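Local coordinates for protein ribose-phosphate pyrophosphokinase (PDB 4TWB) that transfers the pyrophosphoryl group of ATP to the 1-hydroxyl of ribose 5-phosphate, making PRPP for nucleotide biosynthesis, at residues 56-64 with 86-94. Sequence-based numbering, arbitrary orientation.
Sequences TDYPQDKHL and VPYLAYSRQ. With AMP (adenosine monophosphate), chain G.
Thr56 clasps the loop that follows strand 81-86 through both its backbone and its side chain; turn and loop belong to the N-terminal, phosphoribosyltransferase-like domain. Its N donates to Tyr88 O (3.1 Å) in the carbonyl plane, and its OG1 donates to the same Tyr88 O at 2.6 Å, tilted slightly from that plane. OG1 in turn accepts from Ala90 N (2.8 Å), so one hydroxyl links two backbone groups of the loop. With chi1 at 64°, OG1 sits between the backbone N and carbonyl carbon of Thr56, a position from which it reaches both Tyr88 O and Ala90 N. The Tyr88 ring turns its edge to the other segment: Asp57 CA lies close to the ring plane, 3.8 Å from CD2. Ala90 CB fits against the CB and CG of Gln60, in the first turn of helix 60-76. Further along, the Tyr91 side chain crosses Asp61 at about a right angle, and its OH donates to the syn lone pair of Asp61 OD1 (2.7 Å), with carboxylate and ring planes 41° apart. Leu64 CD1 meets the same ring obliquely at CD2 (3.8 Å). Tyr91 OH also bonds Ser37 N of the second subunit, while Asp61 OD2 forms a salt bridge with Lys62 of that subunit. A phenylalanine in place of Tyr91 would probably leave Asp61 OD1 without this donor and Ser37 N of the second subunit without its hydroxyl partner. Past this anchor, Arg93 of the ATP site lays one guanidinium face over the adenine of AMP, while NH1 makes a weak hydrogen bond to O2P. The Thr56 bonds thus fasten the nucleotide-binding loop to the turn before helix 60-76, and Tyr91 fastens it to the helix and to the second subunit.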
ATOM      1  N   THR A  56       7.099   9.017  -0.718  1.00 33.38           N
ATOM      2  CA  THR A  56       6.028   8.101  -1.069  1.00 30.86           C
ATOM      3  C   THR A  56       5.636   8.187  -2.538  1.00 35.49           C
ATOM      4  O   THR A  56       4.462   8.048  -2.879  1.00 36.25           O
ATOM      5  CB  THR A  56       4.790   8.270  -0.153  1.00 32.90           C
ATOM      6  OG1 THR A  56       4.221   9.571  -0.334  1.00 31.94           O
ATOM      7  CG2 THR A  56       5.182   8.086   1.309  1.00 25.85           C
ATOM      8  N   ASP A  57       6.627   8.397  -3.405  1.00 34.09           N
ATOM      9  CA  ASP A  57       6.422   8.274  -4.851  1.00 35.56           C
ATOM     10  C   ASP A  57       6.087   6.827  -5.256  1.00 43.76           C
ATOM     11  O   ASP A  57       6.022   5.942  -4.405  1.00 41.71           O
ATOM     12  CB  ASP A  57       7.639   8.792  -5.634  1.00 29.47           C
ATOM     13  CG  ASP A  57       8.914   8.034  -5.326  1.00 42.16           C
ATOM     14  OD1 ASP A  57       9.826   8.030  -6.183  1.00 75.91           O
ATOM     15  OD2 ASP A  57       9.017   7.445  -4.236  1.00 45.35           O
ATOM     16  N   TYR A  58       5.886   6.584  -6.550  1.00 42.56           N
ATOM     17  CA  TYR A  58       5.512   5.244  -7.011  1.00 40.11           C
ATOM     18  C   TYR A  58       6.528   4.170  -6.607  1.00 40.18           C
ATOM     19  O   TYR A  58       7.725   4.328  -6.842  1.00 38.70           O
ATOM     20  CB  TYR A  58       5.303   5.211  -8.529  1.00 27.34           C
ATOM     21  CG  TYR A  58       4.807   3.866  -9.030  1.00 49.04           C
ATOM     22  CD1 TYR A  58       3.444   3.598  -9.146  1.00 43.88           C
ATOM     23  CD2 TYR A  58       5.704   2.858  -9.363  1.00 50.10           C
ATOM     24  CE1 TYR A  58       2.995   2.375  -9.594  1.00 41.10           C
ATOM     25  CE2 TYR A  58       5.266   1.621  -9.804  1.00 45.84           C
ATOM     26  CZ  TYR A  58       3.908   1.379  -9.919  1.00 65.55           C
ATOM     27  OH  TYR A  58       3.468   0.141 -10.359  1.00 63.34           O
ATOM     28  N   PRO A  59       6.050   3.064  -6.011  1.00 41.47           N
ATOM     29  CA  PRO A  59       4.649   2.733  -5.729  1.00 35.70           C
ATOM     30  C   PRO A  59       4.154   3.368  -4.431  1.00 42.44           C
ATOM     31  O   PRO A  59       4.690   3.076  -3.353  1.00 35.47           O
ATOM     32  CB  PRO A  59       4.679   1.205  -5.556  1.00 44.45           C
ATOM     33  CG  PRO A  59       6.105   0.775  -5.799  1.00 34.83           C
ATOM     34  CD  PRO A  59       6.946   1.974  -5.597  1.00 38.99           C
ATOM     35  N   GLN A  60       3.126   4.207  -4.532  1.00 34.87           N
ATOM     36  CA  GLN A  60       2.667   4.993  -3.389  1.00 31.26           C
ATOM     37  C   GLN A  60       2.159   4.118  -2.241  1.00 39.43           C
ATOM     38  O   GLN A  60       2.453   4.372  -1.072  1.00 30.39           O
ATOM     39  CB  GLN A  60       1.584   5.998  -3.808  1.00 30.95           C
ATOM     40  CG  GLN A  60       1.983   6.966  -4.918  1.00 32.39           C
ATOM     41  CD  GLN A  60       1.873   6.348  -6.299  1.00 42.83           C
ATOM     42  OE1 GLN A  60       2.117   5.148  -6.486  1.00 50.90           O
ATOM     43  NE2 GLN A  60       1.499   7.159  -7.274  1.00 27.91           N
ATOM     44  N   ASP A  61       1.396   3.084  -2.570  1.00 35.29           N
ATOM     45  CA  ASP A  61       0.752   2.300  -1.535  1.00 28.12           C
ATOM     46  C   ASP A  61       1.760   1.508  -0.716  1.00 32.75           C
ATOM     47  O   ASP A  61       1.731   1.530   0.529  1.00 33.40           O
ATOM     48  CB  ASP A  61      -0.321   1.411  -2.144  1.00 34.51           C
ATOM     49  CG  ASP A  61      -1.335   2.212  -2.932  1.00 44.77           C
ATOM     50  OD1 ASP A  61      -1.893   3.179  -2.368  1.00 47.41           O
ATOM     51  OD2 ASP A  61      -1.557   1.899  -4.120  1.00 48.55           O
ATOM     52  N   LYS A  62       2.668   0.828  -1.403  1.00 29.77           N
ATOM     53  CA  LYS A  62       3.731   0.117  -0.699  1.00 36.68           C
ATOM     54  C   LYS A  62       4.594   1.076   0.127  1.00 35.73           C
ATOM     55  O   LYS A  62       4.886   0.808   1.294  1.00 34.25           O
ATOM     56  CB  LYS A  62       4.600  -0.707  -1.652  1.00 29.23           C
ATOM     57  CG  LYS A  62       5.818  -1.326  -0.977  1.00 33.62           C
ATOM     58  CD  LYS A  62       6.501  -2.404  -1.842  1.00 38.15           C
ATOM     59  CE  LYS A  62       5.660  -3.694  -1.939  1.00 56.42           C
ATOM     60  NZ  LYS A  62       5.450  -4.440  -0.637  1.00 37.93           N
ATOM     61  N   HIS A  63       4.994   2.195  -0.465  1.00 32.74           N
ATOM     62  CA  HIS A  63       5.832   3.138   0.261  1.00 33.83           C
ATOM     63  C   HIS A  63       5.111   3.690   1.489  1.00 35.46           C
ATOM     64  O   HIS A  63       5.728   3.921   2.523  1.00 33.76           O
ATOM     65  CB  HIS A  63       6.321   4.258  -0.648  1.00 25.28           C
ATOM     66  CG  HIS A  63       7.386   3.821  -1.594  1.00 37.03           C
ATOM     67  ND1 HIS A  63       7.521   4.348  -2.861  1.00 30.61           N
ATOM     68  CD2 HIS A  63       8.361   2.887  -1.464  1.00 37.16           C
ATOM     69  CE1 HIS A  63       8.543   3.766  -3.466  1.00 39.06           C
ATOM     70  NE2 HIS A  63       9.068   2.873  -2.642  1.00 36.41           N
ATOM     71  N   LEU A  64       3.802   3.879   1.383  1.00 26.87           N
ATOM     72  CA  LEU A  64       3.033   4.363   2.514  1.00 31.47           C
ATOM     73  C   LEU A  64       2.976   3.308   3.618  1.00 40.56           C
ATOM     74  O   LEU A  64       3.118   3.620   4.804  1.00 34.10           O
ATOM     75  CB  LEU A  64       1.619   4.733   2.082  1.00 28.97           C
ATOM     76  CG  LEU A  64       1.442   6.135   1.540  1.00 28.62           C
ATOM     77  CD1 LEU A  64       0.078   6.243   0.890  1.00 31.19           C
ATOM     78  CD2 LEU A  64       1.589   7.124   2.669  1.00 22.59           C
ATOM     79  N   VAL A  86       8.897  13.340   4.558  1.00 28.06           N
ATOM     80  CA  VAL A  86       8.360  12.685   3.382  1.00 25.89           C
ATOM     81  C   VAL A  86       8.294  13.705   2.261  1.00 28.92           C
ATOM     82  O   VAL A  86       7.376  14.532   2.213  1.00 39.43           O
ATOM     83  CB  VAL A  86       7.016  11.960   3.707  1.00 29.23           C
ATOM     84  CG1 VAL A  86       6.542  12.332   5.092  1.00 25.10           C
ATOM     85  CG2 VAL A  86       5.940  12.199   2.647  1.00 26.30           C
ATOM     86  N   PRO A  87       9.324  13.698   1.401  1.00 32.41           N
ATOM     87  CA  PRO A  87       9.498  14.682   0.327  1.00 30.45           C
ATOM     88  C   PRO A  87       8.261  14.800  -0.564  1.00 39.01           C
ATOM     89  O   PRO A  87       7.715  15.889  -0.718  1.00 42.00           O
ATOM     90  CB  PRO A  87      10.706  14.143  -0.450  1.00 33.88           C
ATOM     91  CG  PRO A  87      11.512  13.430   0.585  1.00 32.79           C
ATOM     92  CD  PRO A  87      10.492  12.810   1.524  1.00 29.28           C
ATOM     93  N   TYR A  88       7.828  13.699  -1.156  1.00 36.52           N
ATOM     94  CA  TYR A  88       6.558  13.702  -1.868  1.00 34.21           C
ATOM     95  C   TYR A  88       5.514  12.922  -1.069  1.00 31.32           C
ATOM     96  O   TYR A  88       5.653  11.718  -0.869  1.00 41.72           O
ATOM     97  CB  TYR A  88       6.702  13.108  -3.272  1.00 21.03           C
ATOM     98  CG  TYR A  88       5.372  12.952  -3.980  1.00 34.25           C
ATOM     99  CD1 TYR A  88       4.640  14.067  -4.375  1.00 33.05           C
ATOM    100  CD2 TYR A  88       4.838  11.693  -4.238  1.00 37.80           C
ATOM    101  CE1 TYR A  88       3.412  13.932  -5.016  1.00 38.94           C
ATOM    102  CE2 TYR A  88       3.610  11.546  -4.873  1.00 39.17           C
ATOM    103  CZ  TYR A  88       2.903  12.670  -5.261  1.00 47.36           C
ATOM    104  OH  TYR A  88       1.686  12.531  -5.892  1.00 50.37           O
ATOM    105  N   LEU A  89       4.480  13.611  -0.604  1.00 29.70           N
ATOM    106  CA  LEU A  89       3.402  12.970   0.125  1.00 27.52           C
ATOM    107  C   LEU A  89       2.305  12.525  -0.845  1.00 35.83           C
ATOM    108  O   LEU A  89       1.717  13.345  -1.540  1.00 36.82           O
ATOM    109  CB  LEU A  89       2.834  13.932   1.168  1.00 24.98           C
ATOM    110  CG  LEU A  89       1.683  13.375   2.010  1.00 37.71           C
ATOM    111  CD1 LEU A  89       2.068  12.045   2.629  1.00 19.93           C
ATOM    112  CD2 LEU A  89       1.276  14.365   3.081  1.00 26.84           C
ATOM    113  N   ALA A  90       2.027  11.225  -0.894  1.00 37.86           N
ATOM    114  CA  ALA A  90       1.033  10.690  -1.831  1.00 36.03           C
ATOM    115  C   ALA A  90      -0.395  10.991  -1.387  1.00 30.23           C
ATOM    116  O   ALA A  90      -0.639  11.316  -0.239  1.00 39.06           O
ATOM    117  CB  ALA A  90       1.232   9.183  -2.039  1.00 30.27           C
ATOM    118  N   TYR A  91      -1.334  10.895  -2.311  1.00 32.34           N
ATOM    119  CA  TYR A  91      -2.737  11.192  -2.036  1.00 35.95           C
ATOM    120  C   TYR A  91      -2.957  12.653  -1.657  1.00 45.51           C
ATOM    121  O   TYR A  91      -3.876  12.986  -0.910  1.00 49.31           O
ATOM    122  CB  TYR A  91      -3.315  10.201  -1.006  1.00 39.77           C
ATOM    123  CG  TYR A  91      -3.419   8.802  -1.587  1.00 38.85           C
ATOM    124  CD1 TYR A  91      -4.556   8.398  -2.281  1.00 31.36           C
ATOM    125  CD2 TYR A  91      -2.352   7.905  -1.494  1.00 33.10           C
ATOM    126  CE1 TYR A  91      -4.648   7.127  -2.851  1.00 28.83           C
ATOM    127  CE2 TYR A  91      -2.428   6.632  -2.058  1.00 39.10           C
ATOM    128  CZ  TYR A  91      -3.582   6.251  -2.735  1.00 37.99           C
ATOM    129  OH  TYR A  91      -3.662   5.006  -3.301  1.00 30.23           O
ATOM    130  N   SER A  92      -2.113  13.525  -2.199  1.00 58.33           N
ATOM    131  CA  SER A  92      -2.207  14.951  -1.910  1.00 49.25           C
ATOM    132  C   SER A  92      -3.231  15.608  -2.808  1.00 55.44           C
ATOM    133  O   SER A  92      -3.902  16.558  -2.404  1.00 51.83           O
ATOM    134  CB  SER A  92      -0.855  15.620  -2.089  1.00 42.03           C
ATOM    135  OG  SER A  92       0.013  15.187  -1.071  1.00 62.68           O
ATOM    136  N   ARG A  93      -3.356  15.103  -4.029  1.00 51.40           N
ATOM    137  CA  ARG A  93      -4.307  15.680  -4.966  1.00 48.55           C
ATOM    138  C   ARG A  93      -5.743  15.500  -4.463  1.00 55.35           C
ATOM    139  O   ARG A  93      -6.652  16.215  -4.885  1.00 57.34           O
ATOM    140  CB  ARG A  93      -4.113  15.069  -6.348  1.00 55.13           C
ATOM    141  CG  ARG A  93      -2.834  15.516  -7.065  1.00 41.53           C
ATOM    142  CD  ARG A  93      -2.070  14.316  -7.640  1.00 61.00           C
ATOM    143  NE  ARG A  93      -1.699  14.454  -9.055  1.00 67.91           N
ATOM    144  CZ  ARG A  93      -2.395  15.132  -9.974  1.00 83.81           C
ATOM    145  NH1 ARG A  93      -3.533  15.752  -9.662  1.00 68.27           N
ATOM    146  NH2 ARG A  93      -1.952  15.184 -11.225  1.00 85.25           N
ATOM    147  N   GLN A  94      -5.935  14.556  -3.543  1.00 57.16           N
ATOM    148  CA  GLN A  94      -7.266  14.290  -2.990  1.00 71.76           C
ATOM    149  C   GLN A  94      -7.538  15.107  -1.730  1.00 73.58           C
ATOM    150  O   GLN A  94      -7.475  14.591  -0.603  1.00 56.36           O
ATOM    151  CB  GLN A  94      -7.471  12.800  -2.716  1.00 63.74           C
ATOM    152  CG  GLN A  94      -8.908  12.447  -2.340  1.00 59.22           C
ATOM    153  CD  GLN A  94      -9.894  12.606  -3.497  1.00 64.29           C
ATOM    154  OE1 GLN A  94      -9.502  12.771  -4.657  1.00 62.26           O
ATOM    155  NE2 GLN A  94     -11.181  12.540  -3.181  1.00 56.25           N
TER
HETATM  156  P   AMP G 301      -6.057  19.019  -9.118  1.00171.79           P
HETATM  157  O1P AMP G 301      -5.933  20.500  -9.402  1.00141.93           O
HETATM  158  O2P AMP G 301      -5.263  18.124 -10.046  1.00132.28           O
HETATM  159  O3P AMP G 301      -5.955  18.670  -7.649  1.00128.45           O
HETATM  160  O5' AMP G 301      -7.594  18.691  -9.470  1.00144.96           O
HETATM  161  C5' AMP G 301      -8.417  18.018  -8.519  1.00121.64           C
HETATM  162  C4' AMP G 301      -9.039  16.784  -9.161  1.00115.95           C
HETATM  163  O4' AMP G 301      -8.021  15.810  -9.433  1.00 99.01           O
HETATM  164  C3' AMP G 301     -10.071  16.143  -8.239  1.00109.43           C
HETATM  165  O3' AMP G 301     -11.357  16.145  -8.874  1.00 94.69           O
HETATM  166  C2' AMP G 301      -9.560  14.731  -7.974  1.00107.04           C
HETATM  167  O2' AMP G 301     -10.599  13.739  -8.046  1.00 99.83           O
HETATM  168  C1' AMP G 301      -8.464  14.513  -9.018  1.00 93.18           C
HETATM  169  N9  AMP G 301      -7.350  13.674  -8.483  1.00 77.20           N
HETATM  170  C8  AMP G 301      -7.147  13.332  -7.186  1.00 59.18           C
HETATM  171  N7  AMP G 301      -6.048  12.545  -7.039  1.00 44.41           N
HETATM  172  C5  AMP G 301      -5.537  12.356  -8.274  1.00 44.62           C
HETATM  173  C6  AMP G 301      -4.385  11.621  -8.851  1.00 40.29           C
HETATM  174  N6  AMP G 301      -3.549  10.922  -8.046  1.00 43.97           N
HETATM  175  N1  AMP G 301      -4.190  11.680 -10.198  1.00 57.64           N
HETATM  176  C2  AMP G 301      -5.014  12.386 -11.006  1.00 58.35           C
HETATM  177  N3  AMP G 301      -6.086  13.077 -10.560  1.00 51.88           N
HETATM  178  C4  AMP G 301      -6.397  13.093  -9.227  1.00 68.88           C